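Local coordinates for UDP-L-Rhamnose Synthase (PDB 7JID), which acts as a UDP-L-rhamnose synthase of a giant virus, an oxidoreductase that binds NADP and a UDP-sugar in a Rossmann-type fold, at residues E24-Q29 with M205-T210; R184-P189 with E247-I252; I227-R232 with L239-M244. One frame throughout, in Å; residues are numbered along the deposited sequence.

Contact 1: residues E24-Q29 with M205-T210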
loop_
_atom_site.group_PDB
_atom_site.type_symbol
_atom_site.label_atom_id
_atom_site.label_comp_id
_atom_site.label_asym_id
_atom_site.label_seq_id
_atom_site.Cartn_x
_atom_site.Cartn_y
_atom_site.Cartn_z
ATOM N N GLU A 24 -2.653 -17.359 27.638
ATOM C CA GLU A 24 -3.692 -18.057 28.436
ATOM C C GLU A 24 -3.015 -18.860 29.553
ATOM O O GLU A 24 -3.517 -18.800 30.692
ATOM C CB GLU A 24 -4.580 -18.888 27.518
ATOM C CG GLU A 24 -5.616 -18.016 26.834
ATOM C CD GLU A 24 -6.724 -18.751 26.117
ATOM O OE1 GLU A 24 -6.443 -19.828 25.553
ATOM O OE2 GLU A 24 -7.857 -18.228 26.104
ATOM N N GLN A 25 -1.878 -19.502 29.265
ATOM C CA GLN A 25 -1.069 -20.218 30.293
ATOM C C GLN A 25 -0.536 -19.206 31.328
ATOM O O GLN A 25 -0.408 -19.575 32.507
ATOM C CB GLN A 25 0.026 -21.056 29.617
ATOM C CG GLN A 25 1.447 -20.547 29.819
ATOM C CD GLN A 25 2.472 -21.317 29.015
ATOM O OE1 GLN A 25 2.146 -22.203 28.223
ATOM N NE2 GLN A 25 3.737 -20.987 29.220
ATOM N N GLN A 26 -0.258 -17.966 30.920
ATOM C CA GLN A 26 0.234 -16.881 31.803
ATOM C C GLN A 26 -0.913 -16.268 32.627
ATOM O O GLN A 26 -0.636 -15.330 33.388
ATOM C CB GLN A 26 0.932 -15.794 30.984
ATOM C CG GLN A 26 2.258 -16.231 30.386
ATOM C CD GLN A 26 3.034 -15.057 29.842
ATOM O OE1 GLN A 26 2.574 -13.925 29.876
ATOM N NE2 GLN A 26 4.187 -15.323 29.264
ATOM N N GLY A 27 -2.152 -16.735 32.455
ATOM C CA GLY A 27 -3.318 -16.259 33.230
ATOM C C GLY A 27 -3.964 -15.023 32.620
ATOM O O GLY A 27 -4.737 -14.341 33.329
ATOM N N GLU A 28 -3.661 -14.698 31.357
ATOM C CA GLU A 28 -4.287 -13.527 30.695
ATOM C C GLU A 28 -5.613 -13.937 30.054
ATOM O O GLU A 28 -5.801 -15.124 29.727
ATOM C CB GLU A 28 -3.362 -12.901 29.648
ATOM C CG GLU A 28 -2.001 -12.517 30.191
ATOM C CD GLU A 28 -1.941 -11.371 31.181
ATOM O OE1 GLU A 28 -2.598 -10.347 30.976
ATOM O OE2 GLU A 28 -1.123 -11.469 32.117
ATOM N N GLN A 29 -6.502 -12.962 29.875
ATOM C CA GLN A 29 -7.767 -13.144 29.129
ATOM C C GLN A 29 -7.496 -12.814 27.655
ATOM O O GLN A 29 -7.113 -11.712 27.387
ATOM C CB GLN A 29 -8.867 -12.244 29.670
ATOM C CG GLN A 29 -10.230 -12.573 29.069
ATOM C CD GLN A 29 -11.296 -11.558 29.406
ATOM O OE1 GLN A 29 -11.072 -10.619 30.166
ATOM N NE2 GLN A 29 -12.462 -11.722 28.801
ATOM N N MET A 205 7.380 -7.418 26.025
ATOM C CA MET A 205 7.380 -6.086 25.396
ATOM C C MET A 205 5.955 -5.486 25.313
ATOM O O MET A 205 5.810 -4.311 25.670
ATOM C CB MET A 205 8.015 -6.182 24.000
ATOM C CG MET A 205 9.484 -6.373 24.084
ATOM S SD MET A 205 10.165 -6.670 22.418
ATOM C CE MET A 205 10.642 -4.983 22.053
ATOM N N ALA A 206 4.948 -6.265 24.916
ATOM C CA ALA A 206 3.530 -5.843 24.778
ATOM C C ALA A 206 2.989 -5.590 26.206
ATOM O O ALA A 206 2.437 -4.505 26.452
ATOM C CB ALA A 206 2.717 -6.886 24.070
ATOM N N ARG A 207 3.307 -6.469 27.149
ATOM C CA ARG A 207 2.907 -6.231 28.570
ATOM C C ARG A 207 3.462 -4.882 29.033
ATOM O O ARG A 207 2.736 -4.102 29.766
ATOM C CB ARG A 207 3.374 -7.396 29.439
ATOM C CG ARG A 207 2.980 -7.227 30.898
ATOM C CD ARG A 207 3.299 -8.473 31.647
ATOM N NE ARG A 207 2.252 -9.459 31.452
ATOM C CZ ARG A 207 2.380 -10.609 30.841
ATOM N NH1 ARG A 207 3.538 -10.978 30.331
ATOM N NH2 ARG A 207 1.347 -11.423 30.781
ATOM N N ASN A 208 4.700 -4.562 28.660
ATOM C CA ASN A 208 5.406 -3.344 29.117
ATOM C C ASN A 208 4.965 -2.091 28.355
ATOM O O ASN A 208 5.494 -1.045 28.658
ATOM C CB ASN A 208 6.924 -3.493 29.051
ATOM C CG ASN A 208 7.471 -4.466 30.070
ATOM O OD1 ASN A 208 6.779 -4.827 31.028
ATOM N ND2 ASN A 208 8.682 -4.969 29.834
ATOM N N LYS A 209 4.178 -2.246 27.291
ATOM C CA LYS A 209 3.731 -1.163 26.374
ATOM C C LYS A 209 4.962 -0.579 25.677
ATOM O O LYS A 209 4.941 0.580 25.312
ATOM C CB LYS A 209 2.850 -0.135 27.105
ATOM C CG LYS A 209 1.540 -0.731 27.571
ATOM C CD LYS A 209 0.734 0.149 28.531
ATOM C CE LYS A 209 0.302 1.467 27.950
ATOM N NZ LYS A 209 -0.836 2.010 28.736
ATOM N N THR A 210 6.017 -1.395 25.466
ATOM C CA THR A 210 7.179 -0.963 24.660
ATOM C C THR A 210 6.639 -0.664 23.250
ATOM O O THR A 210 5.934 -1.545 22.722
ATOM C CB THR A 210 8.282 -2.025 24.639
ATOM O OG1 THR A 210 8.621 -2.382 25.979
ATOM C CG2 THR A 210 9.487 -1.576 23.849
HETATM O O HOH W 1 -0.222 -8.323 32.907
#
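Arg207 reaches from the end of helix 195-207 to Gln26 and Glu28 in the turn that joins helix 14-25 to strand 29-32, part of the first beta-alpha-beta unit of the Rossmann-type domain. The guanidinium presents its edge, and both partners lie close to its plane. NH1 and NH2 of Arg207 straddle the single oxygen OE1 of Gln26 at 3.1 and 2.9 Å, so the terminal pair of nitrogens grips one atom. NH2 lies nearly along the C=O axis of the amide, whereas NH1 is tilted out of the carbonyl plane; the two flat groups are 34° apart. Glu28 is turned much more steeply, its carboxylate 63° from the guanidinium, and OE2 receives NH2 from above the carboxylate plane in a salt bridge of 2.8 Å. The arginine chain leaves its helix trans to the main-chain nitrogen (chi1 -179°) before bending at CG-CD to bring the guanidinium edge-on to both acceptors. Each helix finishes in a Schellman motif, at Gly27 and Lys209 respectively. Glu28 is itself held by the start of the chain, OE1 bonding to Met4 N and to Trp6 NE1 of strand 5-9, while OE2 faces the arginine. The contact lies at the surface, where a water accepts from Arg207 NE at 3.1 Å and donates weakly to Glu28 OE2 at 3.4 Å.

Contact 2: residues R184-P189 with E247-I252. With AWU ([[(2~{R},3~{S},4~{R},5~{R})-5-[2,4-bis(oxidanylidene)pyrimidin-1-yl]-3,4-bis(oxidanyl)oxolan-2-yl]methoxy-oxidanyl-phosphoryl] [(2~{R},3~{R},4~{R},5~{R},6~{S})-6-methyl-3,4,5-tris(oxidanyl)oxan-2-yl] hydrogen phosphate), chain C.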
loop_
_atom_site.group_PDB
_atom_site.type_symbol
_atom_site.label_atom_id
_atom_site.label_comp_id
_atom_site.label_asym_id
_atom_site.label_seq_id
_atom_site.Cartn_x
_atom_site.Cartn_y
_atom_site.Cartn_z
ATOM N N ARG A 184 16.020 -29.217 -3.336
ATOM C CA ARG A 184 17.284 -28.468 -3.462
ATOM C C ARG A 184 17.255 -27.287 -2.485
ATOM O O ARG A 184 16.167 -26.681 -2.321
ATOM C CB ARG A 184 17.524 -27.999 -4.904
ATOM C CG ARG A 184 17.678 -29.151 -5.890
ATOM C CD ARG A 184 18.366 -28.713 -7.175
ATOM N NE ARG A 184 17.444 -27.898 -7.923
ATOM C CZ ARG A 184 17.749 -27.069 -8.920
ATOM N NH1 ARG A 184 18.988 -26.876 -9.329
ATOM N NH2 ARG A 184 16.766 -26.403 -9.485
ATOM N N ILE A 185 18.422 -27.012 -1.906
ATOM C CA ILE A 185 18.577 -26.007 -0.821
ATOM C C ILE A 185 19.452 -24.896 -1.362
ATOM O O ILE A 185 20.578 -25.163 -1.783
ATOM C CB ILE A 185 19.198 -26.675 0.415
ATOM C CG1 ILE A 185 18.302 -27.800 0.958
ATOM C CG2 ILE A 185 19.531 -25.635 1.462
ATOM C CD1 ILE A 185 16.937 -27.383 1.436
ATOM N N CYS A 186 18.938 -23.665 -1.291
ATOM C CA CYS A 186 19.727 -22.456 -1.546
ATOM C C CYS A 186 20.292 -22.007 -0.205
ATOM O O CYS A 186 19.532 -21.389 0.560
ATOM C CB CYS A 186 18.901 -21.390 -2.249
ATOM S SG CYS A 186 19.880 -19.941 -2.630
ATOM N N SER A 187 21.529 -22.415 0.133
ATOM C CA SER A 187 22.087 -22.141 1.483
ATOM C C SER A 187 22.690 -20.733 1.533
ATOM O O SER A 187 23.721 -20.445 0.895
ATOM C CB SER A 187 23.081 -23.190 1.946
ATOM O OG SER A 187 23.510 -22.994 3.288
ATOM N N ILE A 188 22.151 -19.875 2.385
ATOM C CA ILE A 188 22.648 -18.485 2.535
ATOM C C ILE A 188 22.526 -18.108 4.012
ATOM O O ILE A 188 21.471 -18.311 4.602
ATOM C CB ILE A 188 21.867 -17.493 1.634
ATOM C CG1 ILE A 188 21.985 -17.810 0.124
ATOM C CG2 ILE A 188 22.316 -16.066 1.918
ATOM C CD1 ILE A 188 21.098 -16.959 -0.770
ATOM N N PRO A 189 23.577 -17.521 4.635
ATOM C CA PRO A 189 23.486 -17.060 6.031
ATOM C C PRO A 189 22.374 -16.011 6.171
ATOM O O PRO A 189 22.315 -15.060 5.399
ATOM C CB PRO A 189 24.877 -16.502 6.346
ATOM C CG PRO A 189 25.775 -17.222 5.362
ATOM C CD PRO A 189 24.940 -17.335 4.115
ATOM N N GLU A 247 20.535 -18.018 -8.298
ATOM C CA GLU A 247 20.098 -17.919 -9.723
ATOM C C GLU A 247 19.294 -19.171 -10.109
ATOM O O GLU A 247 18.236 -19.030 -10.749
ATOM C CB GLU A 247 21.346 -17.715 -10.591
ATOM C CG GLU A 247 22.083 -16.406 -10.337
ATOM C CD GLU A 247 22.872 -16.264 -9.026
ATOM O OE1 GLU A 247 23.440 -17.300 -8.514
ATOM O OE2 GLU A 247 22.842 -15.120 -8.446
ATOM N N GLN A 248 19.755 -20.366 -9.750
ATOM C CA GLN A 248 18.986 -21.618 -9.968
ATOM C C GLN A 248 17.628 -21.512 -9.270
ATOM O O GLN A 248 16.606 -21.914 -9.860
ATOM C CB GLN A 248 19.751 -22.828 -9.444
ATOM C CG GLN A 248 20.791 -23.347 -10.429
ATOM C CD GLN A 248 21.650 -24.404 -9.773
ATOM O OE1 GLN A 248 22.293 -24.150 -8.762
ATOM N NE2 GLN A 248 21.626 -25.625 -10.312
ATOM N N GLN A 249 17.622 -21.007 -8.020
ATOM C CA GLN A 249 16.360 -20.898 -7.256
ATOM C C GLN A 249 15.413 -19.892 -7.934
ATOM O O GLN A 249 14.233 -20.191 -7.996
ATOM C CB GLN A 249 16.675 -20.448 -5.830
ATOM C CG GLN A 249 15.433 -20.368 -4.955
ATOM C CD GLN A 249 15.733 -19.769 -3.594
ATOM O OE1 GLN A 249 16.078 -18.584 -3.459
ATOM N NE2 GLN A 249 15.713 -20.626 -2.597
ATOM N N LEU A 250 15.916 -18.739 -8.348
ATOM C CA LEU A 250 15.091 -17.663 -8.958
ATOM C C LEU A 250 14.317 -18.266 -10.129
ATOM O O LEU A 250 13.182 -17.868 -10.361
ATOM C CB LEU A 250 15.982 -16.497 -9.384
ATOM C CG LEU A 250 15.231 -15.255 -9.874
ATOM C CD1 LEU A 250 14.378 -14.674 -8.761
ATOM C CD2 LEU A 250 16.212 -14.206 -10.359
ATOM N N ALA A 251 14.927 -19.201 -10.872
ATOM C CA ALA A 251 14.304 -19.749 -12.095
ATOM C C ALA A 251 13.107 -20.647 -11.791
ATOM O O ALA A 251 12.207 -20.763 -12.665
ATOM C CB ALA A 251 15.346 -20.479 -12.896
ATOM N N ILE A 252 13.063 -21.267 -10.617
ATOM C CA ILE A 252 12.022 -22.274 -10.309
ATOM C C ILE A 252 10.994 -21.684 -9.342
ATOM O O ILE A 252 10.017 -22.403 -9.079
ATOM C CB ILE A 252 12.605 -23.619 -9.837
ATOM C CG1 ILE A 252 13.432 -23.532 -8.552
ATOM C CG2 ILE A 252 13.415 -24.254 -10.971
ATOM C CD1 ILE A 252 13.373 -24.774 -7.713
HETATM P PA AWU C . 9.899 -20.240 1.370
HETATM O O1A AWU C . 9.603 -19.920 -0.046
HETATM O O2A AWU C . 9.455 -21.587 1.914
HETATM O O3A AWU C . 9.234 -19.289 2.514
HETATM P PB AWU C . 8.732 -17.728 2.335
HETATM O O1B AWU C . 9.774 -16.776 1.698
HETATM O O2B AWU C . 7.299 -17.754 1.759
HETATM O O3B AWU C . 8.704 -17.356 3.891
HETATM C "C5'" AWU C . 7.069 -14.583 5.557
HETATM O "O5'" AWU C . 7.399 -15.882 5.104
HETATM C "C4'" AWU C . 8.124 -14.104 6.540
HETATM O "O4'" AWU C . 7.929 -12.718 6.899
HETATM C "C3'" AWU C . 9.469 -14.240 5.904
HETATM O "O3'" AWU C . 10.435 -14.078 6.909
HETATM C "C2'" AWU C . 9.722 -15.629 5.327
HETATM C "C1'" AWU C . 8.606 -16.094 4.501
HETATM N N1 AWU C . 14.230 -22.493 -0.398
HETATM C C2 AWU C . 15.127 -23.453 -0.831
HETATM O O2 AWU C . 16.231 -23.576 -0.262
HETATM N N3 AWU C . 14.717 -24.340 -1.793
HETATM C C4 AWU C . 13.525 -24.209 -2.432
HETATM O O4 AWU C . 13.210 -25.100 -3.305
HETATM C C5 AWU C . 12.614 -23.253 -1.980
HETATM C C6 AWU C . 13.012 -22.320 -1.029
HETATM C C1C AWU C . 14.620 -21.519 0.661
HETATM C C2C AWU C . 14.358 -20.041 0.368
HETATM C C3C AWU C . 14.174 -19.466 1.795
HETATM C C4C AWU C . 13.557 -20.629 2.503
HETATM C C5C AWU C . 12.082 -20.492 2.817
HETATM C "C6'" AWU C . 5.693 -14.738 6.201
HETATM O "O2'" AWU C . 9.757 -16.542 6.404
HETATM O O2C AWU C . 15.489 -19.501 -0.267
HETATM O O3C AWU C . 15.428 -19.239 2.413
HETATM O O4C AWU C . 13.672 -21.779 1.675
HETATM O O5C AWU C . 11.440 -20.093 1.584
#
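Cys186 and Gln249 meet beside the uridine of the bound UDP-sugar, where the chain runs on from strand 184-185 of a two-stranded parallel sheet bordering the pocket and reads the uracil edge through its backbone. Uracil N3 donates to Arg184 O at 2.8 Å, and Cys186 N returns a bond of 2.9 Å to uracil O2; with N-H...acceptor angles of 170° and 168°, both are nearly straight. The pair matches the N3-H and O2 of uracil, and probably helps to tell it from cytosine, whose N3 carries no hydrogen. From helix 246-252, Gln249 NE2 is placed to donate to the ribose hydroxyl O2C, but at 2.6 Å the distance is unusually short and its detail uncertain. An extended side chain, its first torsion trans at -177°, carries this amide from the helix to the ribose and lays NE2 against Cys186 CB at 3.3 Å. No hydrogen bond joins the two segments directly; both bind the ligand. Farther out, Arg184 and Gln248 cross at about a right angle, their guanidinium and amide planes nearly perpendicular. Arg184 NH1 and Gln248 NE2 approach closely as modelled, but both are donors and form no hydrogen bond; Gln248 OE1 is engaged by Ser245 N, just ahead of the helix. Strand 184-185 is held in turn by strand 242-243, its parallel neighbour. At the far end, Ile252 CD1 touches Arg184 NH2 at 4.2 Å.

Contact 3: residues I227-R232 with L239-M244. With AWU ([[(2~{R},3~{S},4~{R},5~{R})-5-[2,4-bis(oxidanylidene)pyrimidin-1-yl]-3,4-bis(oxidanyl)oxolan-2-yl]methoxy-oxidanyl-phosphoryl] [(2~{R},3~{R},4~{R},5~{R},6~{S})-6-methyl-3,4,5-tris(oxidanyl)oxan-2-yl] hydrogen phosphate), chain C; EDO (1,2-ethanediol), chain H.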
loop_
_atom_site.group_PDB
_atom_site.type_symbol
_atom_site.label_atom_id
_atom_site.label_comp_id
_atom_site.label_asym_id
_atom_site.label_seq_id
_atom_site.Cartn_x
_atom_site.Cartn_y
_atom_site.Cartn_z
ATOM N N ILE A 227 21.963 -25.583 9.550
ATOM C CA ILE A 227 20.762 -26.185 10.180
ATOM C C ILE A 227 20.645 -27.653 9.761
ATOM O O ILE A 227 20.523 -28.506 10.661
ATOM C CB ILE A 227 19.472 -25.427 9.822
ATOM C CG1 ILE A 227 19.501 -24.028 10.419
ATOM C CG2 ILE A 227 18.258 -26.231 10.314
ATOM C CD1 ILE A 227 18.451 -23.153 9.819
ATOM N N LEU A 228 20.784 -27.956 8.481
ATOM C CA LEU A 228 20.611 -29.355 8.021
ATOM C C LEU A 228 21.768 -30.169 8.599
ATOM O O LEU A 228 21.539 -31.308 8.909
ATOM C CB LEU A 228 20.543 -29.416 6.498
ATOM C CG LEU A 228 19.261 -28.800 5.956
ATOM C CD1 LEU A 228 19.376 -28.532 4.471
ATOM C CD2 LEU A 228 18.051 -29.668 6.289
ATOM N N SER A 229 22.971 -29.604 8.634
ATOM C CA SER A 229 24.155 -30.277 9.257
ATOM C C SER A 229 23.881 -30.614 10.744
ATOM O O SER A 229 24.253 -31.720 11.194
ATOM C CB SER A 229 25.404 -29.478 9.057
ATOM O OG SER A 229 25.774 -29.428 7.693
ATOM N N LEU A 230 23.247 -29.735 11.529
ATOM C CA LEU A 230 22.899 -30.096 12.930
ATOM C C LEU A 230 21.894 -31.235 12.977
ATOM O O LEU A 230 22.036 -32.116 13.832
ATOM C CB LEU A 230 22.341 -28.886 13.648
ATOM C CG LEU A 230 23.369 -27.838 14.035
ATOM C CD1 LEU A 230 22.668 -26.576 14.498
ATOM C CD2 LEU A 230 24.304 -28.382 15.123
ATOM N N ILE A 231 20.893 -31.215 12.103
ATOM C CA ILE A 231 19.875 -32.296 12.121
ATOM C C ILE A 231 20.595 -33.605 11.793
ATOM O O ILE A 231 20.357 -34.606 12.486
ATOM C CB ILE A 231 18.754 -31.966 11.129
ATOM C CG1 ILE A 231 17.948 -30.772 11.628
ATOM C CG2 ILE A 231 17.923 -33.201 10.866
ATOM C CD1 ILE A 231 16.998 -30.172 10.604
ATOM N N ARG A 232 21.491 -33.569 10.817
ATOM C CA ARG A 232 22.244 -34.772 10.408
ATOM C C ARG A 232 23.099 -35.261 11.583
ATOM O O ARG A 232 23.023 -36.465 11.940
ATOM C CB ARG A 232 23.145 -34.471 9.218
ATOM C CG ARG A 232 24.002 -35.638 8.738
ATOM C CD ARG A 232 25.058 -35.158 7.755
ATOM N NE ARG A 232 25.938 -34.223 8.427
ATOM C CZ ARG A 232 26.585 -33.218 7.868
ATOM N NH1 ARG A 232 26.448 -32.940 6.580
ATOM N NH2 ARG A 232 27.328 -32.438 8.635
ATOM N N LEU A 239 21.337 -38.244 6.557
ATOM C CA LEU A 239 20.705 -37.066 5.905
ATOM C C LEU A 239 21.706 -36.457 4.936
ATOM O O LEU A 239 22.840 -36.153 5.361
ATOM C CB LEU A 239 20.305 -36.011 6.945
ATOM C CG LEU A 239 19.522 -34.828 6.365
ATOM C CD1 LEU A 239 18.221 -35.283 5.762
ATOM C CD2 LEU A 239 19.266 -33.767 7.420
ATOM N N THR A 240 21.246 -36.243 3.697
ATOM C CA THR A 240 21.999 -35.582 2.607
ATOM C C THR A 240 21.011 -34.672 1.856
ATOM O O THR A 240 19.755 -34.872 1.936
ATOM C CB THR A 240 22.672 -36.612 1.688
ATOM O OG1 THR A 240 21.669 -37.433 1.099
ATOM C CG2 THR A 240 23.662 -37.475 2.427
ATOM N N TRP A 241 21.550 -33.667 1.206
ATOM C CA TRP A 241 20.739 -32.722 0.417
ATOM C C TRP A 241 21.577 -32.178 -0.732
ATOM O O TRP A 241 22.818 -32.145 -0.636
ATOM C CB TRP A 241 20.166 -31.613 1.316
ATOM C CG TRP A 241 21.198 -30.807 2.024
ATOM C CD1 TRP A 241 21.725 -29.618 1.630
ATOM C CD2 TRP A 241 21.865 -31.146 3.260
ATOM N NE1 TRP A 241 22.645 -29.177 2.536
ATOM C CE2 TRP A 241 22.748 -30.088 3.549
ATOM C CE3 TRP A 241 21.788 -32.202 4.173
ATOM C CZ2 TRP A 241 23.574 -30.085 4.673
ATOM C CZ3 TRP A 241 22.598 -32.191 5.294
ATOM C CH2 TRP A 241 23.466 -31.132 5.542
ATOM N N GLU A 242 20.884 -31.698 -1.771
ATOM C CA GLU A 242 21.508 -31.018 -2.923
ATOM C C GLU A 242 21.430 -29.502 -2.718
ATOM O O GLU A 242 20.369 -29.014 -2.292
ATOM C CB GLU A 242 20.766 -31.425 -4.195
ATOM C CG GLU A 242 21.375 -30.848 -5.455
ATOM C CD GLU A 242 20.767 -31.396 -6.743
ATOM O OE1 GLU A 242 21.154 -30.912 -7.809
ATOM O OE2 GLU A 242 19.906 -32.309 -6.674
ATOM N N ASN A 243 22.519 -28.800 -2.995
ATOM C CA ASN A 243 22.545 -27.318 -2.956
ATOM C C ASN A 243 22.235 -26.784 -4.345
ATOM O O ASN A 243 22.475 -27.524 -5.363
ATOM C CB ASN A 243 23.864 -26.768 -2.439
ATOM C CG ASN A 243 23.945 -26.859 -0.929
ATOM O OD1 ASN A 243 24.869 -27.473 -0.423
ATOM N ND2 ASN A 243 22.995 -26.275 -0.206
ATOM N N MET A 244 21.660 -25.600 -4.390
ATOM C CA MET A 244 21.496 -24.827 -5.634
ATOM C C MET A 244 21.840 -23.384 -5.340
ATOM O O MET A 244 21.754 -22.940 -4.161
ATOM C CB MET A 244 20.073 -24.945 -6.191
ATOM C CG MET A 244 18.988 -24.347 -5.292
ATOM S SD MET A 244 17.438 -24.298 -6.176
ATOM C CE MET A 244 16.327 -23.920 -4.811
HETATM P PA AWU C . 9.899 -20.240 1.370
HETATM O O1A AWU C . 9.603 -19.920 -0.046
HETATM O O2A AWU C . 9.455 -21.587 1.914
HETATM O O3A AWU C . 9.234 -19.289 2.514
HETATM P PB AWU C . 8.732 -17.728 2.335
HETATM O O1B AWU C . 9.774 -16.776 1.698
HETATM O O2B AWU C . 7.299 -17.754 1.759
HETATM O O3B AWU C . 8.704 -17.356 3.891
HETATM C "C5'" AWU C . 7.069 -14.583 5.557
HETATM O "O5'" AWU C . 7.399 -15.882 5.104
HETATM C "C4'" AWU C . 8.124 -14.104 6.540
HETATM O "O4'" AWU C . 7.929 -12.718 6.899
HETATM C "C3'" AWU C . 9.469 -14.240 5.904
HETATM O "O3'" AWU C . 10.435 -14.078 6.909
HETATM C "C2'" AWU C . 9.722 -15.629 5.327
HETATM C "C1'" AWU C . 8.606 -16.094 4.501
HETATM N N1 AWU C . 14.230 -22.493 -0.398
HETATM C C2 AWU C . 15.127 -23.453 -0.831
HETATM O O2 AWU C . 16.231 -23.576 -0.262
HETATM N N3 AWU C . 14.717 -24.340 -1.793
HETATM C C4 AWU C . 13.525 -24.209 -2.432
HETATM O O4 AWU C . 13.210 -25.100 -3.305
HETATM C C5 AWU C . 12.614 -23.253 -1.980
HETATM C C6 AWU C . 13.012 -22.320 -1.029
HETATM C C1C AWU C . 14.620 -21.519 0.661
HETATM C C2C AWU C . 14.358 -20.041 0.368
HETATM C C3C AWU C . 14.174 -19.466 1.795
HETATM C C4C AWU C . 13.557 -20.629 2.503
HETATM C C5C AWU C . 12.082 -20.492 2.817
HETATM C "C6'" AWU C . 5.693 -14.738 6.201
HETATM O "O2'" AWU C . 9.757 -16.542 6.404
HETATM O O2C AWU C . 15.489 -19.501 -0.267
HETATM O O3C AWU C . 15.428 -19.239 2.413
HETATM O O4C AWU C . 13.672 -21.779 1.675
HETATM O O5C AWU C . 11.440 -20.093 1.584
HETATM C C1 EDO H . 25.377 -32.919 1.332
HETATM O O1 EDO H . 24.433 -33.714 1.980
HETATM C C2 EDO H . 25.606 -31.636 2.031
HETATM O O2 EDO H . 25.255 -30.500 1.273
HETATM O O HOH W 2 25.217 -34.743 4.495
#
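Arg232 and Leu239 share one water, which accepts from Arg232 NH1 at 3.0 Å and donates to Leu239 O at 2.9 Å. A third partner of this water is O1 of an ethanediol, probably from the crystallisation liquor, and that same O1 also accepts from Trp241 N. No direct hydrogen bond joins the two segments; the rest is packing, on the indole and round Leu239. Leu228 lies over one face of Trp241 in a CH-pi contact, CB standing 3.4 Å from the centroid of the six-membered ring and only 8° off its normal, while CD1 runs on over the five-membered ring. The ethanediol covers the opposite face. The tryptophan's chi1 of 59° turns the indole onto helix 224-234, and NE1, on the five-membered ring, bonds to Asn225 OD1, which helps to set the ring's rotation. Ser229 OG comes to the ring edge in plane, 3.6 Å from Trp241 CH2, though its hydrogen bond goes to Asn225 O. Arg232 NH1 approaches CH2 obliquely. Leu239 CD2 fills in beside Ile231 CG2 at 3.7 Å. Beyond the indole the segment runs on into the pocket wall, where Met244 CE lies 3.4 Å from uracil N3 of the UDP-sugar. Helix 224-234 is thus joined on this flank to the chain entering strand 242-243, while helices 175-181 and 277-287 pack against Ile227 and Ile231, and strand 184-185 lies against Leu228 and Trp241.

Contact 1 stands apart, about 22 Å at the nearest atoms from either of the others and on the opposite side of the chain's centre from contact 2. It is a surface contact, and a charged and amide network does the joining there. Contacts 2 and 3 are both partly buried and adjoin each other: strands 184-185 and 242-243 form one small parallel sheet, with Ile185 N to Glu242 O and Ile185 O to Met244 N as probable hydrogen bonds. Both also touch the UDP-sugar, contact 2 mainly by polar bonds and contact 3 through the methyl of Met244, which packs against Gln249 as well. Contact 3 is mostly aromatic and aliphatic packing, with a water bridging Arg232 and Leu239.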